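Local coordinates for putative lipoprotein (Bacteroides thetaiotaomicron, PDB 4Q1Z), which is of unknown function but, as a putative lipoprotein of the DUF4876 family with two domains, is probably anchored to a membrane through an attached lipid, at residues Phe201-His205 against Ile216-Ser220; Leu108-Tyr114 against Asp129-Tyr135; Asn170-Glu176 against Tyr299-Ile304. Residue numbers count along the deposited sequence, not the author numbering.

Contacts 1 and 2 adjoin, with centres 14 Å apart. Ile216 CD1 lies 3.4 Å from Asp129 O and 3.7 Å from Phe131 CD2, and His205 NE2 lies 3.4 Å from Asp129 CA, so the loop of contact 1 packs on the end of the strand pair of contact 2. Contact 3 stands apart. Its centre is 21 Å from that of contact 2 and 31 Å from that of contact 1, with nearest atoms about 10 and 15 Å away. Its pairing spans the chain that holds contact 1, whereas contact 2 closes earlier. No active site is known; ethylene glycol oligomers, probably from the crystallisation liquor, lie beside Asn170 and Tyr172 of contact 3.

Contact 1. Residues Phe201-His205 against Ile216-Ser220; sequences FAANH and IDGSS
Neither Phe201-His205 nor Ile216-Ser220 forms a regular helix or strand; both belong to the long connection between strands 195-199 and 223-224, and their end-to-end directions differ by 134°. The closest CA atoms pair Ala202 with Gly218 (4.7 Å), Ala203 with Ser219 (4.1 Å) and Asn204 with Asp217 (4.3 Å). In the first segment Ala203 N donates to Phe201 O (2.8 Å), which puts Ala202 (phi/psi -77/72) at the centre of an inverse gamma turn. Across the gap Gly218 N reaches Ala203 O at 2.9 Å, a weak hydrogen bond because its N-H...O angle is only 128°. Ser219 CA makes a nearly linear CA-H...O contact to Ala202 O (3.6 Å, 173° at H), and water 1 bridges the backbones, donating to Ala202 O (2.6 Å) and Ser219 O (2.8 Å).

Asp217, chi1 t, folds back so that OD1 accepts from Ser219 N (3.1 Å) and Ser219 OG (2.6 Å, chi1 p). Asn204 packs on this aspartate, with CA 3.3 Å from Asp217 OD1. His205, chi1 m, sets CD2 3.6 Å from Ile216 CD1, which lies at the ring edge, and its ND1 bonds Tyr126 OH. An ideal CB on Gly218 would fall 3.0 Å from His205 NE2, so the absent side chain is what admits the ring. With 310 Å² buried, this is a compact loop-on-loop junction that combines an inverse gamma turn with the Asx turn of Asp217.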
loop_
_atom_site.group_PDB
_atom_site.type_symbol
_atom_site.label_atom_id
_atom_site.label_comp_id
_atom_site.label_asym_id
_atom_site.label_seq_id
_atom_site.Cartn_x
_atom_site.Cartn_y
_atom_site.Cartn_z
ATOM N N PHE A 201 8.296 12.703 -12.203
ATOM C CA PHE A 201 9.280 12.801 -13.275
ATOM C C PHE A 201 10.338 11.752 -13.002
ATOM O O PHE A 201 11.182 11.948 -12.132
ATOM C CB PHE A 201 9.847 14.242 -13.295
ATOM C CG PHE A 201 11.012 14.555 -14.211
ATOM C CD1 PHE A 201 10.982 14.188 -15.550
ATOM C CD2 PHE A 201 12.091 15.305 -13.755
ATOM C CE1 PHE A 201 12.053 14.492 -16.392
ATOM C CE2 PHE A 201 13.151 15.620 -14.597
ATOM C CZ PHE A 201 13.116 15.233 -15.916
ATOM N N ALA A 202 10.243 10.591 -13.658
ATOM C CA ALA A 202 11.163 9.482 -13.361
ATOM C C ALA A 202 12.556 9.686 -13.996
ATOM O O ALA A 202 12.929 8.963 -14.916
ATOM C CB ALA A 202 10.553 8.155 -13.789
ATOM N N ALA A 203 13.342 10.636 -13.445
ATOM C CA ALA A 203 14.686 10.935 -13.934
ATOM C C ALA A 203 15.733 10.996 -12.814
ATOM O O ALA A 203 15.387 11.018 -11.628
ATOM C CB ALA A 203 14.681 12.259 -14.693
ATOM N N ASN A 204 17.023 11.063 -13.200
ATOM C CA ASN A 204 18.090 11.230 -12.227
ATOM C C ASN A 204 18.114 12.679 -11.744
ATOM O O ASN A 204 18.762 13.539 -12.342
ATOM C CB ASN A 204 19.448 10.811 -12.765
ATOM C CG ASN A 204 20.483 10.811 -11.672
ATOM O OD1 ASN A 204 20.174 11.059 -10.488
ATOM N ND2 ASN A 204 21.726 10.526 -12.041
ATOM N N HIS A 205 17.399 12.935 -10.655
ATOM C CA HIS A 205 17.264 14.261 -10.044
ATOM C C HIS A 205 18.592 14.806 -9.533
ATOM O O HIS A 205 18.708 16.012 -9.338
ATOM C CB HIS A 205 16.265 14.206 -8.878
ATOM C CG HIS A 205 14.937 13.642 -9.257
ATOM N ND1 HIS A 205 14.184 14.193 -10.286
ATOM C CD2 HIS A 205 14.256 12.606 -8.719
ATOM C CE1 HIS A 205 13.085 13.464 -10.352
ATOM N NE2 HIS A 205 13.079 12.498 -9.427
ATOM N N ILE A 216 17.060 11.324 -3.978
ATOM C CA ILE A 216 16.941 10.135 -4.832
ATOM C C ILE A 216 17.273 10.394 -6.316
ATOM O O ILE A 216 17.288 11.537 -6.790
ATOM C CB ILE A 216 15.481 9.551 -4.732
ATOM C CG1 ILE A 216 14.410 10.673 -4.864
ATOM C CG2 ILE A 216 15.274 8.747 -3.448
ATOM C CD1 ILE A 216 13.455 10.483 -5.862
ATOM N N ASP A 217 17.500 9.269 -7.035
ATOM C CA ASP A 217 17.624 9.122 -8.484
ATOM C C ASP A 217 16.346 8.388 -8.866
ATOM O O ASP A 217 16.213 7.211 -8.534
ATOM C CB ASP A 217 18.924 8.355 -8.883
ATOM C CG ASP A 217 19.026 7.856 -10.328
ATOM O OD1 ASP A 217 18.117 8.141 -11.123
ATOM O OD2 ASP A 217 19.985 7.129 -10.639
ATOM N N GLY A 218 15.387 9.087 -9.468
ATOM C CA GLY A 218 14.101 8.481 -9.810
ATOM C C GLY A 218 14.039 7.757 -11.140
ATOM O O GLY A 218 12.951 7.359 -11.566
ATOM N N SER A 219 15.200 7.542 -11.796
ATOM C CA SER A 219 15.256 6.934 -13.132
ATOM C C SER A 219 14.768 5.485 -13.176
ATOM O O SER A 219 14.179 5.112 -14.191
ATOM C CB SER A 219 16.650 7.047 -13.758
ATOM O OG SER A 219 17.656 6.384 -13.008
ATOM N N SER A 220 14.978 4.685 -12.096
ATOM C CA SER A 220 14.585 3.261 -12.070
ATOM C C SER A 220 13.134 3.035 -11.622
ATOM O O SER A 220 12.728 1.881 -11.452
ATOM C CB SER A 220 15.533 2.434 -11.208
ATOM O OG SER A 220 15.446 2.836 -9.852
HETATM O O HOH W 1 12.841 6.625 -16.125
#

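Contact 2. Residues Leu108-Tyr114 against Asp129-Tyr135; sequences LIFKEIY and DQFYEIY
Two side-chain links tie the segments. Tyr114 OH donates to Asp129 OD2 at 2.6 Å, and Lys111 NZ forms a salt bridge to Glu133 OE2 at 3.2 Å; Lys111 NZ also bonds Arg388 O, and Glu133 OE2 takes Ser195 OG. Water 2 bridges Glu112 OE1 (2.9 Å) and Glu133 OE1 (2.8 Å), while Glu112 OE2 is salt-bridged to Arg388.

The backbones run antiparallel, their axes 4.5 Å apart and their directions at 140°. Ile109 with Tyr135 is a hydrogen-bonded pair (Tyr135 N to Ile109 O 2.9 Å, Ile109 N to Tyr135 O 3.3 Å), as is Tyr114 with Phe131 (both N to O 3.0 Å). Between them Glu133 O accepts from Lys111 N (2.7 Å) and weakly from Glu112 N (3.4 Å), and Glu133 N donates to Glu112 O (2.8 Å). Lys111, at phi/psi -84/-45, is the extra residue.

Phe110, Ile113, Tyr132 and Ile134 share one face: Ile134 CD1 sits over the Phe110 ring, 3.9 Å from its centroid, a CH-pi contact. On the other, Tyr114 CB meets Phe131 CE2 at 3.5 Å. Phe110 and Ile113 continue onto strands 265-269 and 307-312, so the sheet curls over its own far strands around an apolar core. Two residues facing one, with the register shifted by one, define a classic beta bulge in an antiparallel pair.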
loop_
_atom_site.group_PDB
_atom_site.type_symbol
_atom_site.label_atom_id
_atom_site.label_comp_id
_atom_site.label_asym_id
_atom_site.label_seq_id
_atom_site.Cartn_x
_atom_site.Cartn_y
_atom_site.Cartn_z
ATOM N N LEU A 108 -2.423 -4.182 -0.421
ATOM C CA LEU A 108 -1.632 -3.312 -1.289
ATOM C C LEU A 108 -1.599 -1.933 -0.705
ATOM O O LEU A 108 -2.606 -1.219 -0.717
ATOM C CB LEU A 108 -2.205 -3.335 -2.709
ATOM C CG LEU A 108 -1.424 -2.564 -3.768
ATOM C CD1 LEU A 108 -0.093 -3.210 -4.047
ATOM C CD2 LEU A 108 -2.286 -2.329 -4.994
ATOM N N ILE A 109 -0.439 -1.561 -0.146
ATOM C CA ILE A 109 -0.325 -0.297 0.599
ATOM C C ILE A 109 0.776 0.637 0.086
ATOM O O ILE A 109 1.674 0.216 -0.654
ATOM C CB ILE A 109 -0.144 -0.577 2.140
ATOM C CG1 ILE A 109 0.941 -1.637 2.487
ATOM C CG2 ILE A 109 -1.468 -0.965 2.778
ATOM C CD1 ILE A 109 2.439 -1.160 2.594
ATOM N N PHE A 110 0.684 1.917 0.511
ATOM C CA PHE A 110 1.668 2.993 0.299
ATOM C C PHE A 110 2.802 2.729 1.270
ATOM O O PHE A 110 2.600 2.839 2.482
ATOM C CB PHE A 110 1.026 4.377 0.562
ATOM C CG PHE A 110 0.236 4.974 -0.586
ATOM C CD1 PHE A 110 0.885 5.474 -1.717
ATOM C CD2 PHE A 110 -1.147 5.109 -0.505
ATOM C CE1 PHE A 110 0.153 6.041 -2.770
ATOM C CE2 PHE A 110 -1.875 5.670 -1.555
ATOM C CZ PHE A 110 -1.223 6.128 -2.684
ATOM N N LYS A 111 3.955 2.303 0.773
ATOM C CA LYS A 111 5.103 1.952 1.631
ATOM C C LYS A 111 5.953 3.204 2.037
ATOM O O LYS A 111 6.395 3.338 3.184
ATOM C CB LYS A 111 5.973 0.914 0.892
ATOM C CG LYS A 111 7.087 0.308 1.712
ATOM C CD LYS A 111 7.837 -0.729 0.892
ATOM C CE LYS A 111 9.274 -0.868 1.306
ATOM N NZ LYS A 111 10.026 0.390 1.116
ATOM N N GLU A 112 6.236 4.063 1.054
ATOM C CA GLU A 112 7.056 5.252 1.204
ATOM C C GLU A 112 6.526 6.295 0.261
ATOM O O GLU A 112 6.176 5.946 -0.873
ATOM C CB GLU A 112 8.537 4.918 0.902
ATOM C CG GLU A 112 9.501 6.095 1.045
ATOM C CD GLU A 112 10.743 5.846 1.884
ATOM O OE1 GLU A 112 10.996 4.679 2.260
ATOM O OE2 GLU A 112 11.451 6.833 2.188
ATOM N N ILE A 113 6.452 7.571 0.732
ATOM C CA ILE A 113 5.987 8.731 -0.040
ATOM C C ILE A 113 6.918 9.942 0.205
ATOM O O ILE A 113 7.220 10.277 1.358
ATOM C CB ILE A 113 4.481 9.091 0.282
ATOM C CG1 ILE A 113 3.526 7.873 0.091
ATOM C CG2 ILE A 113 4.018 10.307 -0.545
ATOM C CD1 ILE A 113 2.070 8.040 0.629
ATOM N N TYR A 114 7.357 10.604 -0.889
ATOM C CA TYR A 114 8.182 11.808 -0.814
ATOM C C TYR A 114 7.513 12.874 -1.669
ATOM O O TYR A 114 7.305 12.649 -2.854
ATOM C CB TYR A 114 9.621 11.505 -1.219
ATOM C CG TYR A 114 10.506 12.719 -1.402
ATOM C CD1 TYR A 114 10.603 13.700 -0.410
ATOM C CD2 TYR A 114 11.311 12.851 -2.527
ATOM C CE1 TYR A 114 11.453 14.795 -0.558
ATOM C CE2 TYR A 114 12.147 13.946 -2.690
ATOM C CZ TYR A 114 12.204 14.922 -1.712
ATOM O OH TYR A 114 13.034 15.998 -1.891
ATOM N N ASP A 129 11.097 15.862 -7.694
ATOM C CA ASP A 129 11.615 14.597 -7.159
ATOM C C ASP A 129 10.505 13.729 -6.461
ATOM O O ASP A 129 10.808 12.634 -5.988
ATOM C CB ASP A 129 12.825 14.841 -6.224
ATOM C CG ASP A 129 12.663 15.925 -5.171
ATOM O OD1 ASP A 129 11.524 16.443 -5.006
ATOM O OD2 ASP A 129 13.645 16.194 -4.445
ATOM N N GLN A 130 9.234 14.195 -6.461
ATOM C CA GLN A 130 8.080 13.503 -5.859
ATOM C C GLN A 130 7.944 12.038 -6.331
ATOM O O GLN A 130 8.067 11.767 -7.526
ATOM C CB GLN A 130 6.759 14.240 -6.180
ATOM C CG GLN A 130 6.631 15.622 -5.560
ATOM C CD GLN A 130 5.227 16.201 -5.680
ATOM O OE1 GLN A 130 4.545 16.093 -6.711
ATOM N NE2 GLN A 130 4.788 16.885 -4.632
ATOM N N PHE A 131 7.684 11.110 -5.404
ATOM C CA PHE A 131 7.474 9.698 -5.714
ATOM C C PHE A 131 6.588 9.036 -4.638
ATOM O O PHE A 131 6.478 9.525 -3.507
ATOM C CB PHE A 131 8.802 8.923 -5.928
ATOM C CG PHE A 131 9.533 8.477 -4.681
ATOM C CD1 PHE A 131 9.264 7.237 -4.101
ATOM C CD2 PHE A 131 10.477 9.302 -4.073
ATOM C CE1 PHE A 131 9.941 6.821 -2.945
ATOM C CE2 PHE A 131 11.163 8.881 -2.927
ATOM C CZ PHE A 131 10.900 7.635 -2.382
ATOM N N TYR A 132 5.959 7.913 -5.031
ATOM C CA TYR A 132 4.996 7.078 -4.304
ATOM C C TYR A 132 5.383 5.644 -4.510
ATOM O O TYR A 132 5.435 5.199 -5.653
ATOM C CB TYR A 132 3.553 7.316 -4.865
ATOM C CG TYR A 132 3.210 8.779 -5.041
ATOM C CD1 TYR A 132 3.491 9.443 -6.235
ATOM C CD2 TYR A 132 2.687 9.521 -3.987
ATOM C CE1 TYR A 132 3.245 10.803 -6.379
ATOM C CE2 TYR A 132 2.449 10.886 -4.118
ATOM C CZ TYR A 132 2.709 11.520 -5.324
ATOM O OH TYR A 132 2.438 12.859 -5.475
ATOM N N GLU A 133 5.728 4.942 -3.437
ATOM C CA GLU A 133 6.127 3.547 -3.520
ATOM C C GLU A 133 5.025 2.692 -2.902
ATOM O O GLU A 133 4.668 2.872 -1.750
ATOM C CB GLU A 133 7.491 3.322 -2.879
ATOM C CG GLU A 133 7.970 1.886 -2.950
ATOM C CD GLU A 133 9.382 1.625 -2.457
ATOM O OE1 GLU A 133 10.207 2.568 -2.459
ATOM O OE2 GLU A 133 9.658 0.470 -2.060
ATOM N N ILE A 134 4.463 1.809 -3.730
ATOM C CA ILE A 134 3.369 0.852 -3.527
ATOM C C ILE A 134 4.006 -0.516 -3.294
ATOM O O ILE A 134 4.918 -0.870 -4.022
ATOM C CB ILE A 134 2.487 0.943 -4.823
ATOM C CG1 ILE A 134 1.642 2.199 -4.828
ATOM C CG2 ILE A 134 1.666 -0.294 -5.154
ATOM C CD1 ILE A 134 1.022 2.466 -3.479
ATOM N N TYR A 135 3.565 -1.261 -2.264
ATOM C CA TYR A 135 4.136 -2.564 -1.892
ATOM C C TYR A 135 3.076 -3.665 -1.828
ATOM O O TYR A 135 1.978 -3.448 -1.307
ATOM C CB TYR A 135 4.842 -2.430 -0.522
ATOM C CG TYR A 135 5.541 -3.660 0.044
ATOM C CD1 TYR A 135 6.821 -4.017 -0.377
ATOM C CD2 TYR A 135 4.984 -4.377 1.105
ATOM C CE1 TYR A 135 7.494 -5.108 0.183
ATOM C CE2 TYR A 135 5.641 -5.478 1.664
ATOM C CZ TYR A 135 6.904 -5.829 1.211
ATOM O OH TYR A 135 7.568 -6.900 1.768
HETATM O O HOH W 2 11.066 2.648 0.221
#

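Contact 3. Residues Asn170-Glu176 against Tyr299-Ile304; sequences NNYAYGE and YAKIPI
This is an antiparallel strand pairing, joining segments 123 residues apart in sequence, in a small three-stranded sheet; the centre of the contact lies about 19 Å from the centre of the chain. Strands 172-175 and 299-303 have axes 4.5 Å apart and directions 150° apart. Tyr172, Ala173, Tyr174 and Gly175 pair with Pro303, Ile302, Lys301 and Ala300, in that order. The hydrogen-bonded pairs are Ala173 with Ile302 (Ala173 N to Ile302 O 3.1 Å, Ile302 N to Ala173 O 3.0 Å) and Gly175 with Ala300 (both N to O 2.9 Å). Beyond them Ile304 N donates to Asn171 O at 3.0 Å.

Tyr172, chi1 m, lays its ring over Lys301, whose CB is 4.1 Å from the centroid, a CH-pi contact, and its CE1 meets Pro303 CG at 3.9 Å. Tyr174 CE2 touches Lys301 CG at 3.7 Å; Tyr174 OH and Lys301 NZ both engage Asp168. Gly175 leaves room for Ile302 CD1, 3.7 Å from its CA.

Strand 299-303 is the middle one, flanked by 172-175 and 286-287. Ala173 and Ile302 pack on strand 148-152, a member of the large sheet, and just past Gly175 the chain turns a corner into strand 177-180 of that sheet.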
loop_
_atom_site.group_PDB
_atom_site.type_symbol
_atom_site.label_atom_id
_atom_site.label_comp_id
_atom_site.label_asym_id
_atom_site.label_seq_id
_atom_site.Cartn_x
_atom_site.Cartn_y
_atom_site.Cartn_z
ATOM N N ASN A 170 -22.043 9.697 3.098
ATOM C CA ASN A 170 -20.639 9.672 3.466
ATOM C C ASN A 170 -19.990 8.470 2.775
ATOM O O ASN A 170 -19.185 7.754 3.365
ATOM C CB ASN A 170 -20.495 9.670 4.998
ATOM C CG ASN A 170 -20.372 11.072 5.567
ATOM O OD1 ASN A 170 -21.363 11.800 5.721
ATOM N ND2 ASN A 170 -19.139 11.505 5.839
ATOM N N ASN A 171 -20.339 8.280 1.493
ATOM C CA ASN A 171 -19.906 7.140 0.705
ATOM C C ASN A 171 -18.691 7.397 -0.150
ATOM O O ASN A 171 -18.181 6.445 -0.768
ATOM C CB ASN A 171 -21.052 6.687 -0.189
ATOM C CG ASN A 171 -22.203 6.123 0.594
ATOM O OD1 ASN A 171 -23.327 6.626 0.536
ATOM N ND2 ASN A 171 -21.937 5.091 1.386
ATOM N N TYR A 172 -18.220 8.669 -0.203
ATOM C CA TYR A 172 -17.128 9.044 -1.100
ATOM C C TYR A 172 -16.071 9.979 -0.523
ATOM O O TYR A 172 -16.327 10.772 0.394
ATOM C CB TYR A 172 -17.690 9.769 -2.350
ATOM C CG TYR A 172 -18.844 9.097 -3.055
ATOM C CD1 TYR A 172 -18.624 8.148 -4.045
ATOM C CD2 TYR A 172 -20.159 9.473 -2.794
ATOM C CE1 TYR A 172 -19.687 7.541 -4.717
ATOM C CE2 TYR A 172 -21.232 8.858 -3.440
ATOM C CZ TYR A 172 -20.990 7.905 -4.417
ATOM O OH TYR A 172 -22.039 7.336 -5.099
ATOM N N ALA A 173 -14.882 9.885 -1.146
ATOM C CA ALA A 173 -13.724 10.753 -1.093
ATOM C C ALA A 173 -13.800 11.559 -2.416
ATOM O O ALA A 173 -14.429 11.096 -3.375
ATOM C CB ALA A 173 -12.446 9.931 -0.981
ATOM N N TYR A 174 -13.271 12.774 -2.458
ATOM C CA TYR A 174 -13.426 13.612 -3.648
ATOM C C TYR A 174 -12.073 13.934 -4.272
ATOM O O TYR A 174 -11.258 14.620 -3.666
ATOM C CB TYR A 174 -14.225 14.868 -3.272
ATOM C CG TYR A 174 -15.631 14.509 -2.829
ATOM C CD1 TYR A 174 -15.899 14.150 -1.508
ATOM C CD2 TYR A 174 -16.685 14.487 -3.738
ATOM C CE1 TYR A 174 -17.172 13.746 -1.113
ATOM C CE2 TYR A 174 -17.963 14.086 -3.353
ATOM C CZ TYR A 174 -18.208 13.741 -2.035
ATOM O OH TYR A 174 -19.478 13.396 -1.646
ATOM N N GLY A 175 -11.839 13.353 -5.449
ATOM C CA GLY A 175 -10.573 13.445 -6.172
ATOM C C GLY A 175 -10.418 14.666 -7.047
ATOM O O GLY A 175 -11.346 15.046 -7.779
ATOM N N GLU A 176 -9.218 15.275 -6.960
ATOM C CA GLU A 176 -8.783 16.426 -7.732
ATOM C C GLU A 176 -8.380 15.929 -9.135
ATOM O O GLU A 176 -8.955 16.378 -10.143
ATOM C CB GLU A 176 -7.628 17.130 -7.014
ATOM C CG GLU A 176 -7.226 18.446 -7.652
ATOM C CD GLU A 176 -5.850 18.915 -7.238
ATOM O OE1 GLU A 176 -5.741 19.522 -6.150
ATOM O OE2 GLU A 176 -4.877 18.650 -7.985
ATOM N N TYR A 299 -14.961 17.534 -9.238
ATOM C CA TYR A 299 -14.190 16.534 -8.511
ATOM C C TYR A 299 -14.775 15.178 -8.753
ATOM O O TYR A 299 -15.967 15.068 -9.060
ATOM C CB TYR A 299 -14.149 16.895 -7.024
ATOM C CG TYR A 299 -13.480 18.240 -6.807
ATOM C CD1 TYR A 299 -12.137 18.438 -7.142
ATOM C CD2 TYR A 299 -14.210 19.342 -6.370
ATOM C CE1 TYR A 299 -11.535 19.680 -7.004
ATOM C CE2 TYR A 299 -13.605 20.583 -6.197
ATOM C CZ TYR A 299 -12.263 20.739 -6.500
ATOM O OH TYR A 299 -11.645 21.943 -6.317
ATOM N N ALA A 300 -13.931 14.151 -8.738
ATOM C CA ALA A 300 -14.417 12.787 -9.018
ATOM C C ALA A 300 -14.853 12.137 -7.750
ATOM O O ALA A 300 -14.152 12.222 -6.744
ATOM C CB ALA A 300 -13.331 11.956 -9.690
ATOM N N LYS A 301 -16.032 11.515 -7.780
ATOM C CA LYS A 301 -16.596 10.814 -6.626
ATOM C C LYS A 301 -15.976 9.443 -6.558
ATOM O O LYS A 301 -16.272 8.584 -7.381
ATOM C CB LYS A 301 -18.133 10.755 -6.682
ATOM C CG LYS A 301 -18.790 12.089 -6.375
ATOM C CD LYS A 301 -20.292 11.913 -6.390
ATOM C CE LYS A 301 -21.001 13.193 -6.780
ATOM N NZ LYS A 301 -22.476 13.031 -6.834
ATOM N N ILE A 302 -15.051 9.270 -5.611
ATOM C CA ILE A 302 -14.343 8.008 -5.413
ATOM C C ILE A 302 -15.068 7.195 -4.329
ATOM O O ILE A 302 -15.034 7.598 -3.163
ATOM C CB ILE A 302 -12.849 8.265 -5.072
ATOM C CG1 ILE A 302 -12.121 8.969 -6.263
ATOM C CG2 ILE A 302 -12.124 6.972 -4.626
ATOM C CD1 ILE A 302 -10.914 9.748 -5.874
ATOM N N PRO A 303 -15.720 6.050 -4.669
ATOM C CA PRO A 303 -16.363 5.236 -3.626
ATOM C C PRO A 303 -15.345 4.734 -2.600
ATOM O O PRO A 303 -14.346 4.078 -2.942
ATOM C CB PRO A 303 -16.998 4.085 -4.429
ATOM C CG PRO A 303 -17.204 4.678 -5.801
ATOM C CD PRO A 303 -15.916 5.431 -5.991
ATOM N N ILE A 304 -15.595 5.082 -1.335
ATOM C CA ILE A 304 -14.800 4.689 -0.163
ATOM C C ILE A 304 -14.614 3.136 -0.123
ATOM O O ILE A 304 -13.548 2.649 0.257
ATOM C CB ILE A 304 -15.505 5.250 1.114
ATOM C CG1 ILE A 304 -15.097 6.719 1.354
ATOM C CG2 ILE A 304 -15.287 4.392 2.355
ATOM C CD1 ILE A 304 -16.082 7.514 2.275
#